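Local coordinates for protein DNA primase (Aquifex aeolicus, PDB 2AU3) that probably synthesises short RNA primers on single-stranded DNA for DNA polymerase to extend during replication, at residues K104-L109 and S222-K227; D114-S119 and I201-R206. One frame throughout, in Å; residues are numbered along the deposited sequence.

Overall arrangement
Both contacts use helix 101-122, packing it on the loop 222-227 and on strand 200-207 of the catalytic core, and their centres lie about 13 Å apart. Contact 1 joins the early turns of the helix to the loop after strand 216-218; contact 2 joins a later stretch of the helix to strand 200-207, and its sequence span falls within that of contact 1. They touch directly: CD1 of L109 lies 3.7 Å from O of I201, and O of L109 is 3.7 Å from CZ of F203, so L109 bridges the two. Both are away from the zinc site of C37, H40, C58 and C61 and from the predicted magnesium ligands E251, D295 and D297.

Contact 1 (K104-L109 and S222-K227); sequences KVYVAL and SRVFKK
V224 puts its two methyl groups against the first turns of helix 101-122, and Y106, L109 and V105 receive them. The CA atoms of V224 and V105, 8.3 Å apart, are the closest CA pair across the contact, and the CB of V224 points at the helix. From CB the side chain divides. CG2 lies anti to the backbone N (chi1 of 75° for CG1), which sends it to the phenol of Y106: V224 CG2 comes within 3.2 Å of Y106 CE1 and is just as near CZ and OH, so it meets the hydroxyl-bearing end of the ring obliquely. The two side chains pass alongside each other in opposite directions. CG1, set between the backbone N and the carbonyl carbon, turns to the aliphatic side of the helix. There V224 CG1 meets L109 CD1 at 3.9 Å, tip to tip, and V105 CG1 stands 4.3 Å from V224 CG1.

No direct hydrogen bond joins 104-109 to 222-227, but a water does. This water lies in the plane of the Y106 ring at its edge, 2.7 Å from OH of Y106, and donates to O of V224 at 2.6 Å. Nearby, R223 reaches back to form a salt bridge with D102 in the first turn of the helix, and R199 makes a cation-pi contact with the Y106 ring. Within the loop, N of F225 makes a weak bond to OG of S222.

The contact thus joins the loop between strands 216-218 and 231-232 to the early part of helix 101-122, away from the metal sites. Its chemistry implies a small apolar contact centred on one valine, with a water bridge at its polar margin.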
# COMPACT_ATOMS: atom_id res chain seq x y z
N LYS A 104 -13.25 17.19 -3.71
CA LYS A 104 -12.64 17.84 -2.56
C LYS A 104 -12.18 16.83 -1.53
O LYS A 104 -11.18 17.04 -0.87
CB LYS A 104 -13.59 18.84 -1.90
CG LYS A 104 -13.95 20.08 -2.72
CD LYS A 104 -14.94 20.99 -1.94
CE LYS A 104 -15.73 20.19 -0.85
NZ LYS A 104 -16.80 20.94 -0.11
N VAL A 105 -12.94 15.75 -1.37
CA VAL A 105 -12.56 14.65 -0.47
C VAL A 105 -11.13 14.15 -0.80
O VAL A 105 -10.24 14.13 0.07
CB VAL A 105 -13.63 13.53 -0.50
CG1 VAL A 105 -13.15 12.23 0.19
CG2 VAL A 105 -14.92 14.03 0.17
N TYR A 106 -10.89 13.83 -2.07
CA TYR A 106 -9.58 13.31 -2.48
C TYR A 106 -8.50 14.36 -2.29
O TYR A 106 -7.38 14.04 -1.90
CB TYR A 106 -9.62 12.83 -3.94
CG TYR A 106 -10.40 11.54 -4.10
CD1 TYR A 106 -9.82 10.30 -3.75
CD2 TYR A 106 -11.72 11.55 -4.53
CE1 TYR A 106 -10.54 9.10 -3.86
CE2 TYR A 106 -12.46 10.36 -4.63
CZ TYR A 106 -11.86 9.13 -4.30
OH TYR A 106 -12.58 7.95 -4.39
N VAL A 107 -8.84 15.62 -2.55
CA VAL A 107 -7.88 16.68 -2.37
C VAL A 107 -7.58 16.85 -0.88
O VAL A 107 -6.43 17.11 -0.52
CB VAL A 107 -8.32 18.01 -3.03
CG1 VAL A 107 -7.49 19.20 -2.52
CG2 VAL A 107 -8.22 17.90 -4.54
N ALA A 108 -8.59 16.67 -0.03
CA ALA A 108 -8.40 16.78 1.42
C ALA A 108 -7.54 15.64 1.94
O ALA A 108 -6.62 15.85 2.73
CB ALA A 108 -9.76 16.78 2.15
N LEU A 109 -7.87 14.42 1.53
CA LEU A 109 -7.06 13.26 1.88
C LEU A 109 -5.60 13.52 1.58
O LEU A 109 -4.73 13.24 2.38
CB LEU A 109 -7.58 12.00 1.17
CG LEU A 109 -8.78 11.40 1.91
CD1 LEU A 109 -9.58 10.41 1.01
CD2 LEU A 109 -8.33 10.72 3.22
N SER A 222 -16.07 3.73 4.27
CA SER A 222 -16.84 4.87 3.79
C SER A 222 -16.93 4.74 2.28
O SER A 222 -16.47 3.75 1.71
CB SER A 222 -16.14 6.17 4.16
OG SER A 222 -14.87 6.28 3.54
N ARG A 223 -17.51 5.75 1.64
CA ARG A 223 -17.55 5.78 0.19
C ARG A 223 -16.16 5.65 -0.44
O ARG A 223 -15.99 4.92 -1.40
CB ARG A 223 -18.22 7.06 -0.32
CG ARG A 223 -18.76 6.94 -1.75
CD ARG A 223 -19.59 8.16 -2.19
NE ARG A 223 -18.83 9.40 -2.04
CZ ARG A 223 -17.96 9.87 -2.93
NH1 ARG A 223 -17.75 9.21 -4.07
NH2 ARG A 223 -17.31 11.00 -2.70
N VAL A 224 -15.19 6.39 0.10
CA VAL A 224 -13.86 6.48 -0.50
C VAL A 224 -12.93 5.32 -0.07
O VAL A 224 -12.05 4.92 -0.83
CB VAL A 224 -13.20 7.88 -0.22
CG1 VAL A 224 -12.70 8.04 1.22
CG2 VAL A 224 -12.07 8.16 -1.21
N PHE A 225 -13.16 4.78 1.13
CA PHE A 225 -12.24 3.80 1.72
C PHE A 225 -12.95 2.47 2.08
O PHE A 225 -13.84 2.43 2.92
CB PHE A 225 -11.57 4.42 2.96
CG PHE A 225 -10.60 3.51 3.66
CD1 PHE A 225 -9.33 3.30 3.15
CD2 PHE A 225 -10.96 2.84 4.83
CE1 PHE A 225 -8.43 2.43 3.79
CE2 PHE A 225 -10.09 1.99 5.47
CZ PHE A 225 -8.82 1.78 4.97
N LYS A 226 -12.56 1.38 1.42
CA LYS A 226 -13.03 0.06 1.82
C LYS A 226 -11.83 -0.85 2.08
O LYS A 226 -11.12 -1.23 1.14
CB LYS A 226 -13.95 -0.55 0.76
CG LYS A 226 -14.97 0.44 0.12
CD LYS A 226 -16.41 0.07 0.47
CE LYS A 226 -17.43 1.10 -0.06
NZ LYS A 226 -17.32 1.40 -1.52
N LYS A 227 -11.60 -1.17 3.35
CA LYS A 227 -10.38 -1.90 3.74
C LYS A 227 -10.32 -3.27 3.07
O LYS A 227 -9.26 -3.67 2.59
CB LYS A 227 -10.19 -1.98 5.27
CG LYS A 227 -11.11 -2.94 6.02
CD LYS A 227 -11.30 -2.52 7.48
CE LYS A 227 -10.27 -3.13 8.41
NZ LYS A 227 -10.29 -2.51 9.80
O HOH W 1 -11.83 5.59 -3.32

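Contact 2 (D114-S119 and I201-R206); sequences DFYRES and IGFGGR
Y116 and F203 form a T-shaped pair, the edge of the tyrosine standing on the face of the phenylalanine. The ring planes are turned 82° from one another and the centroids lie 5.2 Å apart. CD2 and CE2 of Y116 do the touching: CD2 comes 4.0 Å from CE1 of F203, and CE2 sits above the centre of the F203 ring, placing the slightly positive C-H edge of one ring over the pi cloud of the other. No hydrogen bond links 114-119 to 201-206.

Both rings are buried and held by a second shell. The CG of F203 is anti to the carbonyl carbon (chi1 -55°), and from there the ring reaches helix 101-122, where L109, V112 and C113 also pack on it; V190 and P192 of the adjacent strand touch it as well. Y116 rests on V190, A148 and L154, and its hydroxyl is hydrogen-bonded to D183, which gives the buried phenol a polar partner and should limit its swing.

Further out, the helix is tied along its own length. NH1 of R117 makes a salt bridge with OD1 of D114 at 2.8 Å, reaching the anti side of the carboxylate and lying 31° out of its plane. K69 and D144 extend this into a charge network, as partners of D114 and R117 respectively. The carbonyl O of F115 accepts from N of S119 at 2.9 Å and from OG of S119 at 2.7 Å, the two donors coming from opposite faces of its plane.

On the strand, a classic beta bulge, in which I201 and G202 lie opposite the single residue I193 of the neighbouring strand, comes just before F203. Here a long helix packs through aromatic side chains on an antiparallel sheet, within the N-terminal part of the DnaG catalytic core.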
# COMPACT_ATOMS: atom_id res chain seq x y z
N ASP A 114 0.02 15.36 3.36
CA ASP A 114 1.16 16.30 3.35
C ASP A 114 1.41 16.89 4.72
O ASP A 114 2.57 17.14 5.11
CB ASP A 114 0.91 17.45 2.37
CG ASP A 114 0.74 16.97 0.92
OD1 ASP A 114 1.33 15.93 0.53
OD2 ASP A 114 0.01 17.58 0.11
N PHE A 115 0.33 17.14 5.45
CA PHE A 115 0.40 17.69 6.80
C PHE A 115 1.11 16.71 7.76
O PHE A 115 2.03 17.07 8.50
CB PHE A 115 -1.03 18.00 7.31
CG PHE A 115 -1.11 18.21 8.79
CD1 PHE A 115 -0.55 19.34 9.37
CD2 PHE A 115 -1.70 17.26 9.60
CE1 PHE A 115 -0.59 19.53 10.76
CE2 PHE A 115 -1.76 17.44 10.99
CZ PHE A 115 -1.20 18.59 11.56
N TYR A 116 0.67 15.46 7.72
CA TYR A 116 1.27 14.39 8.51
C TYR A 116 2.74 14.13 8.16
O TYR A 116 3.57 13.89 9.06
CB TYR A 116 0.50 13.11 8.30
CG TYR A 116 -0.86 13.05 8.94
CD1 TYR A 116 -1.14 13.71 10.14
CD2 TYR A 116 -1.86 12.27 8.36
CE1 TYR A 116 -2.43 13.62 10.72
CE2 TYR A 116 -3.13 12.16 8.96
CZ TYR A 116 -3.39 12.82 10.13
OH TYR A 116 -4.63 12.68 10.71
N ARG A 117 3.05 14.14 6.87
CA ARG A 117 4.44 13.99 6.40
C ARG A 117 5.31 15.10 6.98
O ARG A 117 6.37 14.83 7.53
CB ARG A 117 4.52 14.02 4.87
CG ARG A 117 5.95 14.02 4.36
CD ARG A 117 6.11 14.44 2.89
NE ARG A 117 5.32 13.59 2.00
CZ ARG A 117 4.28 14.03 1.31
NH1 ARG A 117 3.94 15.31 1.41
NH2 ARG A 117 3.59 13.20 0.53
N GLU A 118 4.86 16.35 6.87
CA GLU A 118 5.60 17.47 7.43
C GLU A 118 5.75 17.30 8.94
O GLU A 118 6.78 17.66 9.51
CB GLU A 118 4.85 18.79 7.18
CG GLU A 118 5.72 19.90 6.61
CD GLU A 118 6.02 21.00 7.62
OE1 GLU A 118 7.02 20.85 8.36
OE2 GLU A 118 5.25 22.01 7.68
N SER A 119 4.70 16.80 9.57
CA SER A 119 4.67 16.66 11.01
C SER A 119 5.67 15.59 11.47
O SER A 119 6.34 15.76 12.47
CB SER A 119 3.26 16.35 11.46
OG SER A 119 2.38 17.43 11.14
N ILE A 201 -6.51 7.17 -0.03
CA ILE A 201 -7.93 6.97 0.26
C ILE A 201 -8.21 6.93 1.76
O ILE A 201 -9.36 6.90 2.17
CB ILE A 201 -8.49 5.70 -0.44
CG1 ILE A 201 -7.66 4.45 -0.07
CG2 ILE A 201 -8.57 5.91 -1.95
CD1 ILE A 201 -8.37 3.14 -0.44
N GLY A 202 -7.16 6.93 2.57
CA GLY A 202 -7.28 6.90 4.02
C GLY A 202 -5.94 6.63 4.67
O GLY A 202 -4.87 6.77 4.03
N PHE A 203 -5.99 6.26 5.96
CA PHE A 203 -4.79 6.05 6.77
C PHE A 203 -4.90 4.86 7.70
O PHE A 203 -6.00 4.51 8.14
CB PHE A 203 -4.50 7.29 7.60
CG PHE A 203 -4.39 8.55 6.79
CD1 PHE A 203 -3.23 8.83 6.07
CD2 PHE A 203 -5.46 9.45 6.73
CE1 PHE A 203 -3.13 10.00 5.30
CE2 PHE A 203 -5.37 10.63 5.98
CZ PHE A 203 -4.23 10.90 5.25
N GLY A 204 -3.76 4.24 7.97
CA GLY A 204 -3.52 3.48 9.19
C GLY A 204 -2.70 4.33 10.17
O GLY A 204 -1.97 5.23 9.76
N GLY A 205 -2.86 4.07 11.46
CA GLY A 205 -2.13 4.77 12.49
C GLY A 205 -1.64 3.79 13.54
O GLY A 205 -2.43 3.02 14.10
N ARG A 206 -0.34 3.83 13.80
CA ARG A 206 0.30 2.94 14.79
C ARG A 206 0.56 3.79 16.01
O ARG A 206 1.29 4.75 15.94
CB ARG A 206 1.65 2.46 14.22
CG ARG A 206 2.63 1.83 15.24
CD ARG A 206 1.98 0.80 16.16
NE ARG A 206 2.67 -0.49 16.10
CZ ARG A 206 3.21 -1.10 17.15
NH1 ARG A 206 3.14 -0.54 18.36
NH2 ARG A 206 3.81 -2.28 16.99